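Local coordinates for protein Glp_546_48378_50642 (Giardia intestinalis, PDB 2QVW) that cleaves double-stranded RNA in the RNA interference pathway, releasing small interfering RNAs of about 21 to 23 base pairs, at residues Leu284-Gly296 against Glu409-Gly421. Residues are numbered along the deposited sequence; the frame is centred on the assembly and turned at random.
Sequences LDKSFPDCGRIGG and EEIVGSIFTGPNG
The guanidinium of Arg293 lays one face over Gly418, with Gly418 CA 3.3 Å above the Arg293 plane and offset toward the rim. Ser414 O and Thr417 OG1 meet its edge, close to the plane. Arg293 NH1 donates to Ser414 O at 2.9 Å, fairly straight at 159°. Arg293 NH2 reaches the same Ser414 O at 3.3 Å, in the carbonyl plane and on a lone pair. The two nitrogens therefore grip one oxygen end-on. Arg293 NH2 also donates to Thr417 OG1 at 2.9 Å, though more bent. A further bond from NH1 to Cys291 SG, again in the guanidinium plane, helps fix the rotation of the group. The side chain runs extended from CG to NE, which carries the charge across Pro419 to the helix end.

The Phe288 ring has Pro289 CD over one face and Glu410 OE1 near its edge. Phe288 CZ touches Ile411 CD1 at 3.7 Å, obliquely. Pro289 CB packs on Ile411 CG2 at 3.6 Å, the two side chains crossing at about a right angle. Phe428 of helix 421-433 also touches both Pro289 and Ile411. Asp290 OD2 accepts from Gly292 N, forming an Asx turn.

The positive group sits at the C-terminal end of helix 404-417, where it probably complements the helix dipole. About two turns before Thr417, and not touching 284-296, this helix of the RNase III domain carries Glu409, a probable manganese ligand.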
ATOM      1  N   LEU A 284       9.802  -1.125  12.270  1.00 33.21           N
ATOM      2  CA  LEU A 284       8.369  -1.295  12.440  1.00 33.48           C
ATOM      3  C   LEU A 284       7.849  -2.390  11.521  1.00 34.00           C
ATOM      4  O   LEU A 284       6.653  -2.687  11.518  1.00 34.37           O
ATOM      5  CB  LEU A 284       7.653   0.034  12.144  1.00 33.10           C
ATOM      6  CG  LEU A 284       7.932   1.245  13.056  1.00 32.64           C
ATOM      7  CD1 LEU A 284       7.467   2.540  12.400  1.00 33.07           C
ATOM      8  CD2 LEU A 284       7.227   1.034  14.388  1.00 31.83           C
ATOM      9  N   ASP A 285       8.745  -3.004  10.756  1.00 34.27           N
ATOM     10  CA  ASP A 285       8.338  -4.053   9.829  1.00 34.44           C
ATOM     11  C   ASP A 285       7.648  -5.247  10.488  1.00 34.59           C
ATOM     12  O   ASP A 285       6.646  -5.746   9.989  1.00 34.81           O
ATOM     13  CB  ASP A 285       9.530  -4.569   9.044  1.00 34.50           C
ATOM     14  CG  ASP A 285       9.109  -5.373   7.840  1.00 35.39           C
ATOM     15  OD1 ASP A 285       9.953  -6.102   7.279  1.00 37.15           O
ATOM     16  OD2 ASP A 285       7.928  -5.260   7.446  1.00 36.25           O
ATOM     17  N   LYS A 286       8.201  -5.709  11.602  1.00 34.77           N
ATOM     18  CA  LYS A 286       7.643  -6.844  12.323  1.00 34.92           C
ATOM     19  C   LYS A 286       6.668  -6.345  13.375  1.00 34.32           C
ATOM     20  O   LYS A 286       6.234  -7.095  14.242  1.00 34.38           O
ATOM     21  CB  LYS A 286       8.758  -7.649  13.008  1.00 35.36           C
ATOM     22  CG  LYS A 286       9.988  -7.909  12.141  1.00 37.66           C
ATOM     23  CD  LYS A 286      10.876  -6.658  12.019  1.00 41.15           C
ATOM     24  CE  LYS A 286      12.135  -6.916  11.190  1.00 42.40           C
ATOM     25  NZ  LYS A 286      13.048  -5.729  11.148  1.00 43.21           N
ATOM     26  N   SER A 287       6.337  -5.065  13.301  1.00 33.63           N
ATOM     27  CA  SER A 287       5.410  -4.468  14.254  1.00 33.18           C
ATOM     28  C   SER A 287       4.119  -4.070  13.549  1.00 32.69           C
ATOM     29  O   SER A 287       3.172  -3.605  14.185  1.00 32.85           O
ATOM     30  CB  SER A 287       6.036  -3.232  14.913  1.00 33.32           C
ATOM     31  OG  SER A 287       7.179  -3.581  15.679  1.00 34.61           O
ATOM     32  N   PHE A 288       4.076  -4.270  12.238  1.00 32.07           N
ATOM     33  CA  PHE A 288       2.898  -3.912  11.466  1.00 31.52           C
ATOM     34  C   PHE A 288       2.429  -5.100  10.642  1.00 31.34           C
ATOM     35  O   PHE A 288       3.240  -5.816  10.059  1.00 31.16           O
ATOM     36  CB  PHE A 288       3.243  -2.747  10.544  1.00 31.28           C
ATOM     37  CG  PHE A 288       2.065  -2.152   9.844  1.00 30.74           C
ATOM     38  CD1 PHE A 288       1.130  -1.413  10.548  1.00 30.20           C
ATOM     39  CD2 PHE A 288       1.900  -2.311   8.477  1.00 30.03           C
ATOM     40  CE1 PHE A 288       0.046  -0.839   9.904  1.00 29.77           C
ATOM     41  CE2 PHE A 288       0.823  -1.741   7.827  1.00 29.78           C
ATOM     42  CZ  PHE A 288      -0.108  -1.003   8.540  1.00 29.38           C
ATOM     43  N   PRO A 289       1.110  -5.337  10.596  1.00 31.40           N
ATOM     44  CA  PRO A 289       0.573  -6.455   9.817  1.00 31.59           C
ATOM     45  C   PRO A 289       1.277  -6.558   8.466  1.00 31.94           C
ATOM     46  O   PRO A 289       1.296  -5.589   7.695  1.00 31.96           O
ATOM     47  CB  PRO A 289      -0.895  -6.081   9.675  1.00 31.37           C
ATOM     48  CG  PRO A 289      -1.175  -5.461  11.003  1.00 31.38           C
ATOM     49  CD  PRO A 289       0.026  -4.587  11.250  1.00 31.52           C
ATOM     50  N   ASP A 290       1.867  -7.720   8.187  1.00 32.27           N
ATOM     51  CA  ASP A 290       2.577  -7.918   6.930  1.00 32.46           C
ATOM     52  C   ASP A 290       1.612  -7.869   5.748  1.00 31.91           C
ATOM     53  O   ASP A 290       0.575  -8.527   5.757  1.00 31.76           O
ATOM     54  CB  ASP A 290       3.322  -9.251   6.944  1.00 32.94           C
ATOM     55  CG  ASP A 290       4.310  -9.378   5.794  1.00 35.82           C
ATOM     56  OD1 ASP A 290       4.785 -10.507   5.547  1.00 38.79           O
ATOM     57  OD2 ASP A 290       4.619  -8.354   5.134  1.00 38.19           O
ATOM     58  N   CYS A 291       1.976  -7.090   4.730  1.00 31.71           N
ATOM     59  CA  CYS A 291       1.160  -6.909   3.532  1.00 31.69           C
ATOM     60  C   CYS A 291       1.711  -7.664   2.329  1.00 31.69           C
ATOM     61  O   CYS A 291       0.984  -7.949   1.371  1.00 31.40           O
ATOM     62  CB  CYS A 291       1.088  -5.428   3.175  1.00 31.71           C
ATOM     63  SG  CYS A 291       2.701  -4.720   2.806  1.00 31.42           S
ATOM     64  N   GLY A 292       3.001  -7.968   2.379  1.00 31.58           N
ATOM     65  CA  GLY A 292       3.635  -8.679   1.288  1.00 31.46           C
ATOM     66  C   GLY A 292       4.646  -7.796   0.595  1.00 31.21           C
ATOM     67  O   GLY A 292       5.628  -8.276   0.019  1.00 31.47           O
ATOM     68  N   ARG A 293       4.396  -6.492   0.656  1.00 30.62           N
ATOM     69  CA  ARG A 293       5.274  -5.504   0.034  1.00 30.24           C
ATOM     70  C   ARG A 293       6.638  -5.483   0.725  1.00 29.97           C
ATOM     71  O   ARG A 293       6.804  -6.013   1.828  1.00 29.63           O
ATOM     72  CB  ARG A 293       4.647  -4.112   0.128  1.00 30.50           C
ATOM     73  CG  ARG A 293       3.227  -4.018  -0.401  1.00 29.55           C
ATOM     74  CD  ARG A 293       2.728  -2.587  -0.315  1.00 27.61           C
ATOM     75  NE  ARG A 293       1.436  -2.425  -0.958  1.00 26.38           N
ATOM     76  CZ  ARG A 293       0.294  -2.871  -0.457  1.00 24.84           C
ATOM     77  NH1 ARG A 293       0.282  -3.501   0.702  1.00 24.77           N
ATOM     78  NH2 ARG A 293      -0.835  -2.702  -1.125  1.00 24.13           N
ATOM     79  N   ILE A 294       7.619  -4.885   0.061  1.00 29.84           N
ATOM     80  CA  ILE A 294       8.951  -4.780   0.627  1.00 29.93           C
ATOM     81  C   ILE A 294       9.642  -3.538   0.099  1.00 29.86           C
ATOM     82  O   ILE A 294       9.199  -2.927  -0.877  1.00 30.18           O
ATOM     83  CB  ILE A 294       9.816  -6.000   0.286  1.00 29.89           C
ATOM     84  CG1 ILE A 294       9.815  -6.236  -1.229  1.00 29.66           C
ATOM     85  CG2 ILE A 294       9.316  -7.222   1.034  1.00 30.70           C
ATOM     86  CD1 ILE A 294      10.711  -5.296  -2.014  1.00 39.53           C
ATOM     87  N   GLY A 295      10.726  -3.159   0.761  1.00 29.59           N
ATOM     88  CA  GLY A 295      11.465  -1.992   0.335  1.00 29.12           C
ATOM     89  C   GLY A 295      10.664  -0.709   0.404  1.00 28.90           C
ATOM     90  O   GLY A 295      10.041  -0.416   1.421  1.00 28.97           O
ATOM     91  N   GLY A 296      10.678   0.048  -0.690  1.00 28.90           N
ATOM     92  CA  GLY A 296       9.973   1.315  -0.743  1.00 28.80           C
ATOM     93  C   GLY A 296       8.467   1.260  -0.586  1.00 28.96           C
ATOM     94  O   GLY A 296       7.884   2.132   0.055  1.00 29.04           O
ATOM     95  N   GLU A 409      -9.581  -1.856   9.237  1.00 24.42           N
ATOM     96  CA  GLU A 409     -10.100  -1.932   7.877  1.00 24.49           C
ATOM     97  C   GLU A 409      -9.056  -1.470   6.865  1.00 24.36           C
ATOM     98  O   GLU A 409      -9.002  -1.967   5.741  1.00 24.28           O
ATOM     99  CB  GLU A 409     -11.351  -1.064   7.761  1.00 24.37           C
ATOM    100  CG  GLU A 409     -12.404  -1.348   8.818  1.00 25.29           C
ATOM    101  CD  GLU A 409     -13.495  -0.290   8.858  1.00 26.36           C
ATOM    102  OE1 GLU A 409     -13.163   0.913   8.949  1.00 26.59           O
ATOM    103  OE2 GLU A 409     -14.688  -0.658   8.807  1.00 27.42           O
ATOM    104  N   GLU A 410      -8.240  -0.504   7.263  1.00 24.32           N
ATOM    105  CA  GLU A 410      -7.190   0.014   6.404  1.00 24.45           C
ATOM    106  C   GLU A 410      -6.192  -1.115   6.134  1.00 24.05           C
ATOM    107  O   GLU A 410      -5.866  -1.397   4.988  1.00 24.00           O
ATOM    108  CB  GLU A 410      -6.508   1.184   7.104  1.00 24.71           C
ATOM    109  CG  GLU A 410      -5.653   2.086   6.221  1.00 26.83           C
ATOM    110  CD  GLU A 410      -4.306   1.490   5.866  1.00 31.26           C
ATOM    111  OE1 GLU A 410      -3.818   0.598   6.591  1.00 33.09           O
ATOM    112  OE2 GLU A 410      -3.718   1.934   4.863  1.00 33.41           O
ATOM    113  N   ILE A 411      -5.717  -1.765   7.197  1.00 23.72           N
ATOM    114  CA  ILE A 411      -4.775  -2.874   7.062  1.00 23.08           C
ATOM    115  C   ILE A 411      -5.359  -3.923   6.127  1.00 22.87           C
ATOM    116  O   ILE A 411      -4.673  -4.429   5.241  1.00 22.95           O
ATOM    117  CB  ILE A 411      -4.480  -3.559   8.427  1.00 22.82           C
ATOM    118  CG1 ILE A 411      -3.373  -2.814   9.170  1.00 22.63           C
ATOM    119  CG2 ILE A 411      -4.046  -5.011   8.208  1.00 22.77           C
ATOM    120  CD1 ILE A 411      -3.701  -1.393   9.484  1.00 39.53           C
ATOM    121  N   VAL A 412      -6.629  -4.251   6.350  1.00 22.33           N
ATOM    122  CA  VAL A 412      -7.334  -5.228   5.537  1.00 21.75           C
ATOM    123  C   VAL A 412      -7.315  -4.758   4.094  1.00 21.58           C
ATOM    124  O   VAL A 412      -7.007  -5.530   3.196  1.00 21.41           O
ATOM    125  CB  VAL A 412      -8.799  -5.397   6.018  1.00 21.72           C
ATOM    126  CG1 VAL A 412      -9.532  -6.388   5.144  1.00 21.23           C
ATOM    127  CG2 VAL A 412      -8.819  -5.875   7.452  1.00 22.12           C
ATOM    128  N   GLY A 413      -7.626  -3.487   3.879  1.00 21.77           N
ATOM    129  CA  GLY A 413      -7.625  -2.949   2.533  1.00 21.84           C
ATOM    130  C   GLY A 413      -6.241  -2.954   1.926  1.00 22.00           C
ATOM    131  O   GLY A 413      -6.094  -3.031   0.707  1.00 22.04           O
ATOM    132  N   SER A 414      -5.229  -2.888   2.787  1.00 22.21           N
ATOM    133  CA  SER A 414      -3.830  -2.872   2.346  1.00 22.40           C
ATOM    134  C   SER A 414      -3.269  -4.266   2.036  1.00 22.57           C
ATOM    135  O   SER A 414      -2.452  -4.418   1.127  1.00 22.95           O
ATOM    136  CB  SER A 414      -2.937  -2.183   3.394  1.00 22.52           C
ATOM    137  OG  SER A 414      -1.633  -1.919   2.876  1.00 22.85           O
ATOM    138  N   ILE A 415      -3.690  -5.268   2.802  1.00 22.60           N
ATOM    139  CA  ILE A 415      -3.244  -6.637   2.586  1.00 22.47           C
ATOM    140  C   ILE A 415      -3.736  -7.058   1.206  1.00 23.12           C
ATOM    141  O   ILE A 415      -2.999  -7.638   0.406  1.00 23.56           O
ATOM    142  CB  ILE A 415      -3.885  -7.612   3.603  1.00 22.12           C
ATOM    143  CG1 ILE A 415      -3.576  -7.178   5.045  1.00 22.15           C
ATOM    144  CG2 ILE A 415      -3.417  -9.035   3.318  1.00 21.62           C
ATOM    145  CD1 ILE A 415      -2.162  -7.443   5.509  1.00 39.53           C
ATOM    146  N   PHE A 416      -5.005  -6.753   0.957  1.00 23.34           N
ATOM    147  CA  PHE A 416      -5.691  -7.085  -0.280  1.00 23.56           C
ATOM    148  C   PHE A 416      -4.984  -6.545  -1.519  1.00 23.92           C
ATOM    149  O   PHE A 416      -4.824  -7.261  -2.508  1.00 24.11           O
ATOM    150  CB  PHE A 416      -7.109  -6.535  -0.221  1.00 23.51           C
ATOM    151  CG  PHE A 416      -8.025  -7.109  -1.256  1.00 23.52           C
ATOM    152  CD1 PHE A 416      -8.484  -8.417  -1.151  1.00 24.05           C
ATOM    153  CD2 PHE A 416      -8.448  -6.335  -2.331  1.00 23.45           C
ATOM    154  CE1 PHE A 416      -9.351  -8.935  -2.106  1.00 23.37           C
ATOM    155  CE2 PHE A 416      -9.311  -6.850  -3.284  1.00 23.30           C
ATOM    156  CZ  PHE A 416      -9.765  -8.145  -3.172  1.00 22.56           C
ATOM    157  N   THR A 417      -4.574  -5.281  -1.469  1.00 24.11           N
ATOM    158  CA  THR A 417      -3.890  -4.664  -2.598  1.00 24.44           C
ATOM    159  C   THR A 417      -2.409  -5.013  -2.637  1.00 24.81           C
ATOM    160  O   THR A 417      -1.701  -4.633  -3.563  1.00 24.99           O
ATOM    161  CB  THR A 417      -4.026  -3.142  -2.572  1.00 24.47           C
ATOM    162  OG1 THR A 417      -3.701  -2.656  -1.268  1.00 24.82           O
ATOM    163  CG2 THR A 417      -5.442  -2.727  -2.926  1.00 24.19           C
ATOM    164  N   GLY A 418      -1.933  -5.724  -1.624  1.00 25.16           N
ATOM    165  CA  GLY A 418      -0.541  -6.121  -1.604  1.00 25.67           C
ATOM    166  C   GLY A 418      -0.429  -7.422  -2.376  1.00 26.12           C
ATOM    167  O   GLY A 418      -1.445  -7.937  -2.847  1.00 26.20           O
ATOM    168  N   PRO A 419       0.776  -7.990  -2.525  1.00 26.41           N
ATOM    169  CA  PRO A 419       0.921  -9.242  -3.266  1.00 26.61           C
ATOM    170  C   PRO A 419       0.312 -10.470  -2.596  1.00 26.89           C
ATOM    171  O   PRO A 419       0.225 -11.528  -3.210  1.00 26.88           O
ATOM    172  CB  PRO A 419       2.433  -9.354  -3.442  1.00 26.46           C
ATOM    173  CG  PRO A 419       2.961  -8.716  -2.220  1.00 26.51           C
ATOM    174  CD  PRO A 419       2.091  -7.486  -2.089  1.00 26.55           C
ATOM    175  N   ASN A 420      -0.108 -10.332  -1.343  1.00 27.37           N
ATOM    176  CA  ASN A 420      -0.710 -11.453  -0.616  1.00 27.87           C
ATOM    177  C   ASN A 420      -2.214 -11.546  -0.849  1.00 28.01           C
ATOM    178  O   ASN A 420      -2.807 -12.613  -0.697  1.00 27.70           O
ATOM    179  CB  ASN A 420      -0.441 -11.327   0.885  1.00 28.17           C
ATOM    180  CG  ASN A 420       1.026 -11.420   1.215  1.00 29.64           C
ATOM    181  OD1 ASN A 420       1.769 -12.184   0.589  1.00 30.60           O
ATOM    182  ND2 ASN A 420       1.457 -10.652   2.212  1.00 31.05           N
ATOM    183  N   GLY A 421      -2.814 -10.408  -1.196  1.00 28.59           N
ATOM    184  CA  GLY A 421      -4.236 -10.338  -1.483  1.00 28.84           C
ATOM    185  C   GLY A 421      -5.209 -10.946  -0.498  1.00 28.73           C
ATOM    186  O   GLY A 421      -4.924 -11.045   0.697  1.00 28.83           O
TER